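Local coordinates for protein tryptophan halogenase (Shewanella frigidimarina, PDB 2PYX) that probably acts as a flavin-dependent monooxygenase of the tryptophan halogenase family, binding FAD and possibly halogenating tryptophan or a related substrate, at residues K89-I95 against D107-F113; F407-H411 against S464-L469. Numbering follows the deposited sequence.

Contact 1: residues K89-I95 against D107-F113; sequences KQGSRFI and DSYLHPF
Strands 91-95 and 108-112 are antiparallel neighbours in the large mixed sheet, where strand 87-95 also pairs with 274-279; the connection between them holds no helix or strand. Their axes approach to 4.7 Å, with N-to-C directions at 162°. Ser92-His111 and Phe94-Tyr109 are hydrogen-bonded pairs (Ser92 N to His111 O 3.0 Å, Phe94 N to Tyr109 O 2.9 Å, and the reciprocal bonds); Gly91-Pro112, Arg93-Leu110 and Ile95-Ser108 are non-hydrogen-bonded. Phe113 N to Gln90 O (2.9 Å) follows. Gly91, at phi/psi 145/-161, has no room for a CB; its CA lies 4.0 Å from the Phe113 ring centroid (chi1 m), a CH-pi contact. Lys89, all chi angles t, brings CE to 3.6 Å from Phe113 CZ, and NZ hydrogen-bonds Thr62 O. Phe94 (m) and Tyr109 (p) share one face with His111 (t); their ring planes are 24° apart, displaced to little overlap, centroids 5.2 Å. Opposite, Arg93 (t) lays its guanidinium against Leu110 CD1, and NH1 hydrogen-bonds Gln145 OE1. Water 1 bridges Phe94 O and Asp107 OD1, 2.9 Å from each. Lys89 is the predicted catalytic lysine, and His111 ND1 hydrogen-bonds OE2 of Glu361, predicted to bind tryptophan; the pairing thus probably fixes polar groups at the substrate site.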
loop_
_atom_site.group_PDB
_atom_site.type_symbol
_atom_site.label_atom_id
_atom_site.label_comp_id
_atom_site.label_asym_id
_atom_site.label_seq_id
_atom_site.Cartn_x
_atom_site.Cartn_y
_atom_site.Cartn_z
ATOM N N LYS A 89 -2.438 -3.785 11.138
ATOM C CA LYS A 89 -3.341 -4.075 10.018
ATOM C C LYS A 89 -3.022 -5.475 9.489
ATOM O O LYS A 89 -1.888 -5.744 9.123
ATOM C CB LYS A 89 -3.119 -3.049 8.909
ATOM C CG LYS A 89 -3.854 -3.339 7.619
ATOM C CD LYS A 89 -3.476 -2.366 6.523
ATOM C CE LYS A 89 -4.058 -2.798 5.206
ATOM N NZ LYS A 89 -3.452 -1.979 4.115
ATOM N N GLN A 90 -4.017 -6.346 9.416
ATOM C CA GLN A 90 -3.859 -7.730 8.966
ATOM C C GLN A 90 -4.451 -8.049 7.603
ATOM O O GLN A 90 -4.476 -9.210 7.181
ATOM C CB GLN A 90 -4.415 -8.685 10.033
ATOM C CG GLN A 90 -3.555 -8.669 11.272
ATOM C CD GLN A 90 -4.036 -9.669 12.284
ATOM O OE1 GLN A 90 -3.889 -10.883 12.100
ATOM N NE2 GLN A 90 -4.648 -9.163 13.347
ATOM N N GLY A 91 -4.913 -6.997 6.915
ATOM C CA GLY A 91 -5.465 -7.104 5.562
ATOM C C GLY A 91 -6.590 -6.114 5.363
ATOM O O GLY A 91 -6.660 -5.095 6.054
ATOM N N SER A 92 -7.410 -6.387 4.350
ATOM C CA SER A 92 -8.578 -5.585 3.992
ATOM C C SER A 92 -9.809 -6.466 3.988
ATOM O O SER A 92 -9.808 -7.548 3.401
ATOM C CB SER A 92 -8.440 -4.980 2.600
ATOM O OG SER A 92 -7.378 -4.041 2.520
ATOM N N ARG A 93 -10.848 -5.991 4.678
ATOM C CA ARG A 93 -12.132 -6.661 4.654
ATOM C C ARG A 93 -13.085 -5.871 3.785
ATOM O O ARG A 93 -13.284 -4.669 3.989
ATOM C CB ARG A 93 -12.739 -6.823 6.032
ATOM C CG ARG A 93 -13.977 -7.729 6.025
ATOM C CD ARG A 93 -14.526 -7.935 7.405
ATOM N NE ARG A 93 -13.531 -8.488 8.315
ATOM C CZ ARG A 93 -13.143 -9.761 8.329
ATOM N NH1 ARG A 93 -13.664 -10.620 7.477
ATOM N NH2 ARG A 93 -12.227 -10.172 9.196
ATOM N N PHE A 94 -13.648 -6.575 2.817
ATOM C CA PHE A 94 -14.510 -6.004 1.772
ATOM C C PHE A 94 -15.967 -6.364 2.098
ATOM O O PHE A 94 -16.311 -7.548 2.144
ATOM C CB PHE A 94 -14.073 -6.528 0.414
ATOM C CG PHE A 94 -12.723 -6.025 0.037
ATOM C CD1 PHE A 94 -12.556 -4.731 -0.446
ATOM C CD2 PHE A 94 -11.581 -6.800 0.228
ATOM C CE1 PHE A 94 -11.291 -4.243 -0.739
ATOM C CE2 PHE A 94 -10.311 -6.298 -0.072
ATOM C CZ PHE A 94 -10.181 -5.033 -0.580
ATOM N N ILE A 95 -16.786 -5.331 2.296
ATOM C CA ILE A 95 -18.153 -5.468 2.755
ATOM C C ILE A 95 -19.052 -4.954 1.638
ATOM O O ILE A 95 -18.844 -3.848 1.159
ATOM C CB ILE A 95 -18.330 -4.690 4.063
ATOM C CG1 ILE A 95 -17.301 -5.200 5.096
ATOM C CG2 ILE A 95 -19.748 -4.821 4.572
ATOM C CD1 ILE A 95 -17.164 -4.319 6.291
ATOM N N ASP A 107 -22.638 -10.021 3.413
ATOM C CA ASP A 107 -21.738 -9.941 2.243
ATOM C C ASP A 107 -20.416 -9.304 2.684
ATOM O O ASP A 107 -20.251 -8.090 2.762
ATOM C CB ASP A 107 -22.398 -9.134 1.130
ATOM C CG ASP A 107 -21.499 -8.944 -0.079
ATOM O OD1 ASP A 107 -20.446 -9.597 -0.157
ATOM O OD2 ASP A 107 -21.875 -8.184 -0.958
ATOM N N SER A 108 -19.470 -10.185 2.980
ATOM C CA SER A 108 -18.173 -9.763 3.462
ATOM C C SER A 108 -17.170 -10.860 3.199
ATOM O O SER A 108 -17.456 -12.064 3.335
ATOM C CB SER A 108 -18.299 -9.526 4.946
ATOM O OG SER A 108 -17.098 -9.120 5.524
ATOM N N TYR A 109 -15.980 -10.428 2.805
ATOM C CA TYR A 109 -14.868 -11.368 2.713
ATOM C C TYR A 109 -13.562 -10.666 3.094
ATOM O O TYR A 109 -13.476 -9.439 3.099
ATOM C CB TYR A 109 -14.789 -11.991 1.319
ATOM C CG TYR A 109 -14.127 -11.096 0.298
ATOM C CD1 TYR A 109 -12.753 -11.105 0.119
ATOM C CD2 TYR A 109 -14.863 -10.182 -0.456
ATOM C CE1 TYR A 109 -12.141 -10.296 -0.826
ATOM C CE2 TYR A 109 -14.249 -9.328 -1.392
ATOM C CZ TYR A 109 -12.874 -9.379 -1.554
ATOM O OH TYR A 109 -12.266 -8.536 -2.479
ATOM N N LEU A 110 -12.561 -11.479 3.431
ATOM C CA LEU A 110 -11.251 -10.984 3.832
ATOM C C LEU A 110 -10.181 -11.255 2.793
ATOM O O LEU A 110 -10.126 -12.344 2.230
ATOM C CB LEU A 110 -10.788 -11.633 5.157
ATOM C CG LEU A 110 -9.491 -11.042 5.734
ATOM C CD1 LEU A 110 -9.574 -9.565 6.132
ATOM C CD2 LEU A 110 -9.008 -11.915 6.901
ATOM N N HIS A 111 -9.350 -10.239 2.555
ATOM C CA HIS A 111 -8.099 -10.385 1.849
ATOM C C HIS A 111 -7.028 -10.240 2.910
ATOM O O HIS A 111 -6.660 -9.132 3.273
ATOM C CB HIS A 111 -7.945 -9.360 0.706
ATOM C CG HIS A 111 -6.590 -9.365 0.062
ATOM N ND1 HIS A 111 -6.140 -8.331 -0.732
ATOM C CD2 HIS A 111 -5.561 -10.242 0.150
ATOM C CE1 HIS A 111 -4.910 -8.594 -1.138
ATOM N NE2 HIS A 111 -4.529 -9.740 -0.606
ATOM N N PRO A 112 -6.551 -11.388 3.448
ATOM C CA PRO A 112 -5.590 -11.338 4.552
ATOM C C PRO A 112 -4.168 -11.103 4.049
ATOM O O PRO A 112 -3.874 -11.379 2.876
ATOM C CB PRO A 112 -5.679 -12.722 5.157
ATOM C CG PRO A 112 -6.132 -13.565 4.136
ATOM C CD PRO A 112 -6.862 -12.771 3.070
ATOM N N PHE A 113 -3.285 -10.611 4.918
ATOM C CA PHE A 113 -1.863 -10.541 4.610
ATOM C C PHE A 113 -1.143 -11.914 4.711
ATOM O O PHE A 113 -0.118 -12.139 4.021
ATOM C CB PHE A 113 -1.128 -9.515 5.480
ATOM C CG PHE A 113 -1.385 -8.082 5.108
ATOM C CD1 PHE A 113 -1.545 -7.719 3.773
ATOM C CD2 PHE A 113 -1.355 -7.086 6.076
ATOM C CE1 PHE A 113 -1.760 -6.400 3.441
ATOM C CE2 PHE A 113 -1.555 -5.764 5.761
ATOM C CZ PHE A 113 -1.732 -5.430 4.405
HETATM O O HOH W 1 -18.073 -7.990 -0.157
#

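Contact 2: residues F407-H411 against S464-L469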
loop_
_atom_site.group_PDB
_atom_site.type_symbol
_atom_site.label_atom_id
_atom_site.label_comp_id
_atom_site.label_asym_id
_atom_site.label_seq_id
_atom_site.Cartn_x
_atom_site.Cartn_y
_atom_site.Cartn_z
ATOM N N PHE A 407 -5.304 -5.736 -10.614
ATOM C CA PHE A 407 -5.732 -6.294 -9.330
ATOM C C PHE A 407 -6.880 -5.463 -8.748
ATOM O O PHE A 407 -7.880 -6.007 -8.270
ATOM C CB PHE A 407 -4.566 -6.414 -8.334
ATOM C CG PHE A 407 -4.958 -7.063 -7.028
ATOM C CD1 PHE A 407 -5.651 -8.257 -7.008
ATOM C CD2 PHE A 407 -4.652 -6.459 -5.821
ATOM C CE1 PHE A 407 -6.007 -8.863 -5.790
ATOM C CE2 PHE A 407 -4.987 -7.061 -4.614
ATOM C CZ PHE A 407 -5.667 -8.255 -4.606
ATOM N N LEU A 408 -6.730 -4.141 -8.763
ATOM C CA LEU A 408 -7.820 -3.277 -8.279
ATOM C C LEU A 408 -9.066 -3.471 -9.104
ATOM O O LEU A 408 -10.146 -3.664 -8.577
ATOM C CB LEU A 408 -7.394 -1.824 -8.290
ATOM C CG LEU A 408 -6.659 -1.362 -7.030
ATOM C CD1 LEU A 408 -5.450 -2.211 -6.646
ATOM C CD2 LEU A 408 -6.282 0.115 -7.144
ATOM N N LYS A 409 -8.921 -3.460 -10.430
ATOM C CA LYS A 409 -10.094 -3.621 -11.305
ATOM C C LYS A 409 -10.816 -4.944 -11.053
ATOM O O LYS A 409 -12.056 -5.009 -11.123
ATOM C CB LYS A 409 -9.672 -3.515 -12.760
ATOM C CG LYS A 409 -10.822 -3.657 -13.769
ATOM C CD LYS A 409 -11.914 -2.545 -13.567
ATOM C CE LYS A 409 -12.953 -2.629 -14.669
ATOM N NZ LYS A 409 -13.789 -1.368 -14.820
ATOM N N LEU A 410 -10.060 -6.011 -10.780
ATOM C CA LEU A 410 -10.648 -7.319 -10.449
ATOM C C LEU A 410 -11.727 -7.204 -9.372
ATOM O O LEU A 410 -12.709 -7.917 -9.406
ATOM C CB LEU A 410 -9.542 -8.279 -9.941
ATOM C CG LEU A 410 -9.992 -9.717 -9.599
ATOM C CD1 LEU A 410 -10.521 -10.452 -10.778
ATOM C CD2 LEU A 410 -8.825 -10.528 -8.982
ATOM N N HIS A 411 -11.487 -6.356 -8.362
ATOM C CA HIS A 411 -12.405 -6.207 -7.235
ATOM C C HIS A 411 -13.772 -5.771 -7.735
ATOM O O HIS A 411 -14.801 -6.149 -7.133
ATOM C CB HIS A 411 -11.916 -5.187 -6.217
ATOM C CG HIS A 411 -10.677 -5.578 -5.457
ATOM N ND1 HIS A 411 -9.458 -5.796 -6.079
ATOM C CD2 HIS A 411 -10.459 -5.747 -4.131
ATOM C CE1 HIS A 411 -8.546 -6.056 -5.149
ATOM N NE2 HIS A 411 -9.125 -6.029 -3.959
ATOM N N SER A 464 -3.004 -13.287 -3.489
ATOM C CA SER A 464 -3.883 -12.111 -3.396
ATOM C C SER A 464 -5.008 -12.187 -4.394
ATOM O O SER A 464 -6.177 -11.853 -4.094
ATOM C CB SER A 464 -3.093 -10.831 -3.607
ATOM O OG SER A 464 -2.344 -10.561 -2.434
ATOM N N PHE A 465 -4.683 -12.662 -5.585
ATOM C CA PHE A 465 -5.679 -12.842 -6.615
ATOM C C PHE A 465 -6.655 -13.929 -6.217
ATOM O O PHE A 465 -7.867 -13.801 -6.429
ATOM C CB PHE A 465 -5.025 -13.126 -7.958
ATOM C CG PHE A 465 -4.330 -11.933 -8.538
ATOM C CD1 PHE A 465 -3.052 -11.598 -8.129
ATOM C CD2 PHE A 465 -4.982 -11.103 -9.440
ATOM C CE1 PHE A 465 -2.420 -10.470 -8.648
ATOM C CE2 PHE A 465 -4.368 -9.983 -9.952
ATOM C CZ PHE A 465 -3.074 -9.670 -9.556
ATOM N N GLN A 466 -6.171 -15.012 -5.626
ATOM C CA GLN A 466 -7.066 -16.061 -5.143
ATOM C C GLN A 466 -8.007 -15.548 -4.064
ATOM O O GLN A 466 -9.204 -15.835 -4.073
ATOM C CB GLN A 466 -6.239 -17.222 -4.574
ATOM C CG GLN A 466 -5.338 -17.889 -5.618
ATOM C CD GLN A 466 -4.367 -18.896 -5.023
ATOM O OE1 GLN A 466 -4.133 -18.913 -3.801
ATOM N NE2 GLN A 466 -3.828 -19.774 -5.886
ATOM N N TYR A 467 -7.474 -14.783 -3.126
ATOM C CA TYR A 467 -8.304 -14.308 -2.014
ATOM C C TYR A 467 -9.442 -13.426 -2.518
ATOM O O TYR A 467 -10.557 -13.503 -2.016
ATOM C CB TYR A 467 -7.496 -13.522 -1.007
ATOM C CG TYR A 467 -6.665 -14.336 -0.082
ATOM C CD1 TYR A 467 -7.243 -15.331 0.727
ATOM C CD2 TYR A 467 -5.319 -14.071 0.074
ATOM C CE1 TYR A 467 -6.443 -16.061 1.651
ATOM C CE2 TYR A 467 -4.529 -14.801 1.030
ATOM C CZ TYR A 467 -5.108 -15.794 1.786
ATOM O OH TYR A 467 -4.326 -16.485 2.719
ATOM N N VAL A 468 -9.154 -12.542 -3.475
ATOM C CA VAL A 468 -10.190 -11.675 -4.025
ATOM C C VAL A 468 -11.137 -12.470 -4.916
ATOM O O VAL A 468 -12.368 -12.389 -4.756
ATOM C CB VAL A 468 -9.590 -10.447 -4.749
ATOM C CG1 VAL A 468 -10.695 -9.651 -5.487
ATOM C CG2 VAL A 468 -8.899 -9.544 -3.739
ATOM N N LEU A 469 -10.605 -13.234 -5.862
ATOM C CA LEU A 469 -11.441 -13.961 -6.806
ATOM C C LEU A 469 -12.447 -14.842 -6.068
ATOM O O LEU A 469 -13.637 -14.838 -6.370
ATOM C CB LEU A 469 -10.562 -14.801 -7.735
ATOM C CG LEU A 469 -11.173 -15.386 -8.992
ATOM C CD1 LEU A 469 -11.582 -14.315 -9.982
ATOM C CD2 LEU A 469 -10.208 -16.320 -9.692
#
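The two helical segments run nearly parallel, at 12° with axes 10.2 Å apart, and meet through a mixed aromatic and aliphatic interface. Phe407 turns an edge to the face of Phe465, centroids 4.8 Å apart and planes at 54°. Val468 CG1 sits over the face of the His411 ring in a CH-pi contact, 4.0 Å from its centroid. Aliphatic groups also touch rings, Val468 CG2 reaching Phe407 CZ at 3.6 Å and Leu410 CD2 meeting Phe465 CD2 at 3.9 Å, while Leu410 CD1 and Leu469 CD1, 4.1 Å apart, are purely aliphatic. Ser464 O lies at the ring edge of Phe407, 3.4 Å from CE1. Between the segments there is no hydrogen bond; within 407-411, His411 ND1 donates to Phe407 O (2.7 Å), orienting the imidazole, whose NE2 hydrogen-bonds OE2 of Glu361, predicted to bind L-tryptophan. Ser464 OG hydrogen-bonds His111 NE2. The segments belong to helices 383-413 and 462-471; helix 434-443 borders them through Leu440 against Leu410 and Trp443 against Leu469, and strand 108-112 places Tyr109 against His411 and Val468.

In the fold
Both contacts are largely buried, but contact 1 joins strands of the large mixed sheet through backbone hydrogen bonds and reaches the surface at Ser108, with Arg93 and Ile95 partly exposed, whereas every touching residue of contact 2 is buried. Contact 2 joins helices mainly by side chains, without a hydrogen bond between its segments, over roughly half the area (360 against 680 Å²). Their centres lie 11 Å apart, and the strand pair packs against both helices: His111 NE2 lies 3.0 Å from Ser464 OG, a probable hydrogen bond, and His111 CE1 lies 3.6 Å from Phe407 CZ. His111 and His411 both hydrogen-bond Glu361, so sheet and helix probably converge on the substrate pocket.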